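Local coordinates for kinesin-like protein KAR3 (Saccharomyces cerevisiae, PDB 1F9V) that probably hydrolyses ATP to move along microtubules, as a kinesin-related motor whose motor domain here holds ADP and a magnesium ion, at residues A[108-113]-A[219-224]; A[140-145]-A[264-269]. The protein carries 2 engineered substitutions. All coordinates share one frame; numbering follows the deposited sequence.

Interaction 1: A[108-113]-A[219-224]; sequences GIIPST and SIFIIH
Ile-110 reaches from the first turn of helix 109-124 onto the ring of Phe-221 in strand 218-228, a helix-on-sheet contact inside the kinesin motor domain, a member of the P-loop NTPase clan. Its CG2 methyl sits over one ring face, 3.9 Å from the Phe-221 centroid and only 5° off the ring normal, which defines a CH-pi contact rather than mere edge packing. The other branch runs to the stem of the ring: Ile-110 CD1 lies 3.8 Å from Phe-221 CB, so the two arms of one isoleucine cover both the ring and its stem. The ring is placed by CG lying anti to the backbone N of Phe-221 (chi1 -161°). In the ring plane, Ile-223 CG1 of the same strand lies at its edge, while Phe-137 of strand 130-141 meets the ring with planes about 60° apart. One turn along the helix, Thr-113 CG2 approaches Ile-223 CD1 at 4.3 Å, a second, looser apolar touch. Ile-110, Thr-113, Phe-221 and Ile-223 are all buried. The hydroxyl of Thr-113 is spent within its own helix: OG1 donates to Ile-109 O over 2.6 Å, entering from the face of that carbonyl plane opposite to Thr-113 N.

Interaction 2: A[140-145]-A[264-269]; sequences IYNENI and TQNINK
Asn-266, on helix 258-281, has the largest area buried here, and its amide meets two consecutive residues of a type I' beta turn running from Tyr-141 to Asn-144. Its ND2 donates to Asn-142 OD1 across 2.9 Å. The bond is fairly straight at the hydrogen (154°), but the donor stands 52° out of the Asn-142 carbonyl plane and so misses its lone pairs; the two amide planes are 61° apart. On the other arm of the same amide, Asn-266 OD1 lies 3.7 Å from Glu-143 CG, a van der Waals touch with the aliphatic part of that side chain. The Glu-143 chain is bent at its second torsion, and its carboxylate is turned nearly parallel to the Asn-266 amide. That carboxylate has a polar partner of its own, since OE1 accepts from the backbone N of Lys-297. Asn-142 CG also rests 4.0 Å above the Tyr-141 ring plane, toward the rim. At the surface of the motor domain, the hairpin joining strands 130-141 and 144-147 thus touches helix 258-281 through Asn-142 and Glu-143, while Glu-143 also reaches the start of helix 297-306.

Both contacts involve the same mixed sheet, in which strands 218-228 and 130-141 are antiparallel neighbours. Although interactions 1 and 2 are about 21 Å apart between centres, segments 219-224 and 140-145 touch directly, through Ile-220 CD1 and Ile-140 CD1 3.7 Å apart; neither residue belongs to the contacts themselves. Helix 109-124 leads along the chain into strand 130-141, whose end forms the hairpin of interaction 2. Their chemistry differs, buried and apolar in interaction 1, polar and at the surface in interaction 2. Interaction 1 is the more central, its centre about 10 Å, against about 17 Å, from the centre of the chain. It does not line the nucleotide pocket: the Ile-110 side chain is about 11 Å from the bound magnesium ion and that of Thr-113 about 11 Å from a bound ADP.

Interaction 1: A[108-113]-A[219-224]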
# COMPACT_ATOMS: atom_id res chain seq x y z
N GLY A 108 12.38 3.54 3.24
CA GLY A 108 11.05 3.17 2.78
C GLY A 108 10.65 1.73 3.02
O GLY A 108 11.49 0.87 3.26
N ILE A 109 9.35 1.47 2.93
CA ILE A 109 8.87 0.12 3.13
C ILE A 109 9.48 -0.83 2.10
O ILE A 109 9.77 -1.99 2.41
CB ILE A 109 7.32 0.08 3.08
CG1 ILE A 109 6.76 0.61 4.41
CG2 ILE A 109 6.83 -1.34 2.81
CD1 ILE A 109 5.25 0.62 4.50
N ILE A 110 9.69 -0.36 0.88
CA ILE A 110 10.26 -1.24 -0.14
C ILE A 110 11.72 -1.60 0.17
O ILE A 110 12.05 -2.79 0.27
CB ILE A 110 10.12 -0.62 -1.56
CG1 ILE A 110 8.64 -0.68 -1.99
CG2 ILE A 110 10.98 -1.39 -2.58
CD1 ILE A 110 8.27 0.22 -3.14
N PRO A 111 12.62 -0.61 0.32
CA PRO A 111 14.01 -1.00 0.64
C PRO A 111 14.10 -1.78 1.95
O PRO A 111 14.89 -2.72 2.07
CB PRO A 111 14.77 0.32 0.70
CG PRO A 111 13.74 1.38 0.74
CD PRO A 111 12.48 0.84 0.17
N SER A 112 13.30 -1.40 2.94
CA SER A 112 13.30 -2.08 4.24
C SER A 112 12.84 -3.53 4.10
O SER A 112 13.37 -4.43 4.75
CB SER A 112 12.36 -1.36 5.23
OG SER A 112 12.90 -0.12 5.65
N THR A 113 11.82 -3.74 3.27
CA THR A 113 11.27 -5.07 3.05
C THR A 113 12.32 -5.99 2.44
O THR A 113 12.49 -7.12 2.87
CB THR A 113 10.03 -5.00 2.11
OG1 THR A 113 8.93 -4.40 2.82
CG2 THR A 113 9.61 -6.38 1.64
N SER A 219 1.93 2.89 -8.70
CA SER A 219 3.23 2.28 -8.93
C SER A 219 3.25 1.00 -8.10
O SER A 219 2.94 1.02 -6.90
CB SER A 219 4.34 3.24 -8.52
OG SER A 219 4.25 4.43 -9.29
N ILE A 220 3.61 -0.11 -8.72
CA ILE A 220 3.60 -1.39 -8.03
C ILE A 220 4.93 -2.14 -8.09
O ILE A 220 5.42 -2.47 -9.17
CB ILE A 220 2.49 -2.30 -8.63
CG1 ILE A 220 1.16 -1.54 -8.66
CG2 ILE A 220 2.34 -3.58 -7.81
CD1 ILE A 220 0.45 -1.58 -9.98
N PHE A 221 5.52 -2.37 -6.92
CA PHE A 221 6.78 -3.10 -6.82
C PHE A 221 6.42 -4.53 -6.43
O PHE A 221 5.92 -4.79 -5.33
CB PHE A 221 7.69 -2.45 -5.77
CG PHE A 221 9.14 -2.83 -5.89
CD1 PHE A 221 9.61 -4.00 -5.32
CD2 PHE A 221 10.03 -2.00 -6.57
CE1 PHE A 221 10.96 -4.35 -5.43
CE2 PHE A 221 11.38 -2.35 -6.68
CZ PHE A 221 11.84 -3.53 -6.11
N ILE A 222 6.65 -5.47 -7.35
CA ILE A 222 6.31 -6.86 -7.11
C ILE A 222 7.55 -7.69 -6.82
O ILE A 222 8.52 -7.65 -7.57
CB ILE A 222 5.56 -7.46 -8.34
CG1 ILE A 222 4.35 -6.59 -8.67
CG2 ILE A 222 5.13 -8.89 -8.04
CD1 ILE A 222 3.65 -6.94 -9.98
N ILE A 223 7.49 -8.44 -5.73
CA ILE A 223 8.59 -9.29 -5.30
C ILE A 223 8.12 -10.74 -5.17
O ILE A 223 7.09 -11.01 -4.54
CB ILE A 223 9.13 -8.85 -3.91
CG1 ILE A 223 9.72 -7.44 -4.00
CG2 ILE A 223 10.15 -9.86 -3.40
CD1 ILE A 223 9.72 -6.69 -2.68
N HIS A 224 8.87 -11.66 -5.75
CA HIS A 224 8.53 -13.08 -5.66
C HIS A 224 9.60 -13.79 -4.85
O HIS A 224 10.80 -13.64 -5.11
CB HIS A 224 8.43 -13.69 -7.06
CG HIS A 224 7.58 -12.89 -8.00
ND1 HIS A 224 6.20 -12.90 -7.95
CD2 HIS A 224 7.91 -12.05 -9.01
CE1 HIS A 224 5.72 -12.10 -8.88
NE2 HIS A 224 6.73 -11.57 -9.54

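Interaction 2: A[140-145]-A[264-269]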
# COMPACT_ATOMS: atom_id res chain seq x y z
N ILE A 140 0.48 1.62 -13.27
CA ILE A 140 -0.79 1.55 -13.98
C ILE A 140 -1.20 3.01 -14.12
O ILE A 140 -1.36 3.72 -13.13
CB ILE A 140 -1.86 0.77 -13.19
CG1 ILE A 140 -1.54 -0.73 -13.23
CG2 ILE A 140 -3.24 1.00 -13.81
CD1 ILE A 140 -2.40 -1.57 -12.32
N TYR A 141 -1.33 3.46 -15.36
CA TYR A 141 -1.73 4.83 -15.65
C TYR A 141 -2.86 4.78 -16.67
O TYR A 141 -2.71 4.21 -17.75
CB TYR A 141 -0.55 5.63 -16.23
CG TYR A 141 -0.94 7.04 -16.60
CD1 TYR A 141 -1.44 7.91 -15.64
CD2 TYR A 141 -0.85 7.48 -17.92
CE1 TYR A 141 -1.84 9.20 -15.98
CE2 TYR A 141 -1.25 8.78 -18.27
CZ TYR A 141 -1.75 9.62 -17.30
OH TYR A 141 -2.17 10.89 -17.63
N ASN A 142 -4.00 5.36 -16.31
CA ASN A 142 -5.16 5.35 -17.18
C ASN A 142 -5.51 3.91 -17.50
O ASN A 142 -5.85 3.59 -18.64
CB ASN A 142 -4.88 6.12 -18.47
CG ASN A 142 -5.17 7.59 -18.32
OD1 ASN A 142 -5.89 8.00 -17.41
ND2 ASN A 142 -4.61 8.41 -19.21
N GLU A 143 -5.40 3.05 -16.49
CA GLU A 143 -5.72 1.63 -16.60
C GLU A 143 -4.84 0.82 -17.55
O GLU A 143 -5.22 -0.28 -17.97
CB GLU A 143 -7.21 1.46 -16.96
CG GLU A 143 -8.18 1.95 -15.87
CD GLU A 143 -7.99 1.25 -14.52
OE1 GLU A 143 -8.67 0.23 -14.27
OE2 GLU A 143 -7.16 1.72 -13.71
N ASN A 144 -3.67 1.36 -17.88
CA ASN A 144 -2.72 0.68 -18.76
C ASN A 144 -1.46 0.38 -17.95
O ASN A 144 -1.01 1.20 -17.17
CB ASN A 144 -2.33 1.57 -19.95
CG ASN A 144 -3.47 1.76 -20.93
OD1 ASN A 144 -3.66 2.85 -21.46
ND2 ASN A 144 -4.24 0.71 -21.16
N ILE A 145 -0.90 -0.81 -18.15
CA ILE A 145 0.31 -1.21 -17.45
C ILE A 145 1.54 -0.72 -18.21
O ILE A 145 1.61 -0.83 -19.43
CB ILE A 145 0.39 -2.75 -17.30
CG1 ILE A 145 -0.66 -3.22 -16.30
CG2 ILE A 145 1.80 -3.17 -16.87
CD1 ILE A 145 -0.82 -4.74 -16.22
N THR A 264 -8.60 11.78 -14.25
CA THR A 264 -9.43 11.92 -13.05
C THR A 264 -10.47 10.82 -12.99
O THR A 264 -10.70 10.23 -11.93
CB THR A 264 -10.16 13.28 -13.05
OG1 THR A 264 -9.20 14.34 -13.09
CG2 THR A 264 -11.03 13.43 -11.80
N GLN A 265 -11.10 10.53 -14.12
CA GLN A 265 -12.11 9.49 -14.18
C GLN A 265 -11.52 8.13 -13.86
O GLN A 265 -12.11 7.34 -13.13
CB GLN A 265 -12.76 9.46 -15.57
CG GLN A 265 -13.59 10.69 -15.89
CD GLN A 265 -14.11 10.69 -17.31
OE1 GLN A 265 -13.40 10.33 -18.25
NE2 GLN A 265 -15.36 11.10 -17.48
N ASN A 266 -10.34 7.85 -14.41
CA ASN A 266 -9.67 6.57 -14.19
C ASN A 266 -9.17 6.41 -12.75
O ASN A 266 -9.25 5.32 -12.17
CB ASN A 266 -8.51 6.41 -15.17
CG ASN A 266 -8.98 5.98 -16.55
OD1 ASN A 266 -9.84 5.10 -16.68
ND2 ASN A 266 -8.43 6.59 -17.59
N ILE A 267 -8.66 7.49 -12.17
CA ILE A 267 -8.18 7.44 -10.79
C ILE A 267 -9.38 7.24 -9.87
O ILE A 267 -9.35 6.41 -8.97
CB ILE A 267 -7.43 8.74 -10.41
CG1 ILE A 267 -6.11 8.82 -11.19
CG2 ILE A 267 -7.17 8.77 -8.90
CD1 ILE A 267 -5.49 10.20 -11.21
N ASN A 268 -10.44 8.00 -10.11
CA ASN A 268 -11.65 7.90 -9.30
C ASN A 268 -12.20 6.48 -9.33
O ASN A 268 -12.47 5.88 -8.28
CB ASN A 268 -12.73 8.85 -9.83
CG ASN A 268 -12.47 10.30 -9.47
OD1 ASN A 268 -11.50 10.63 -8.78
ND2 ASN A 268 -13.34 11.19 -9.94
N LYS A 269 -12.36 5.94 -10.53
CA LYS A 269 -12.89 4.58 -10.68
C LYS A 269 -11.99 3.53 -10.04
O LYS A 269 -12.47 2.63 -9.35
CB LYS A 269 -13.07 4.26 -12.17
CG LYS A 269 -14.50 4.03 -12.58
CD LYS A 269 -15.30 5.32 -12.54
CE LYS A 269 -15.05 6.18 -13.77
NZ LYS A 269 -15.01 7.63 -13.42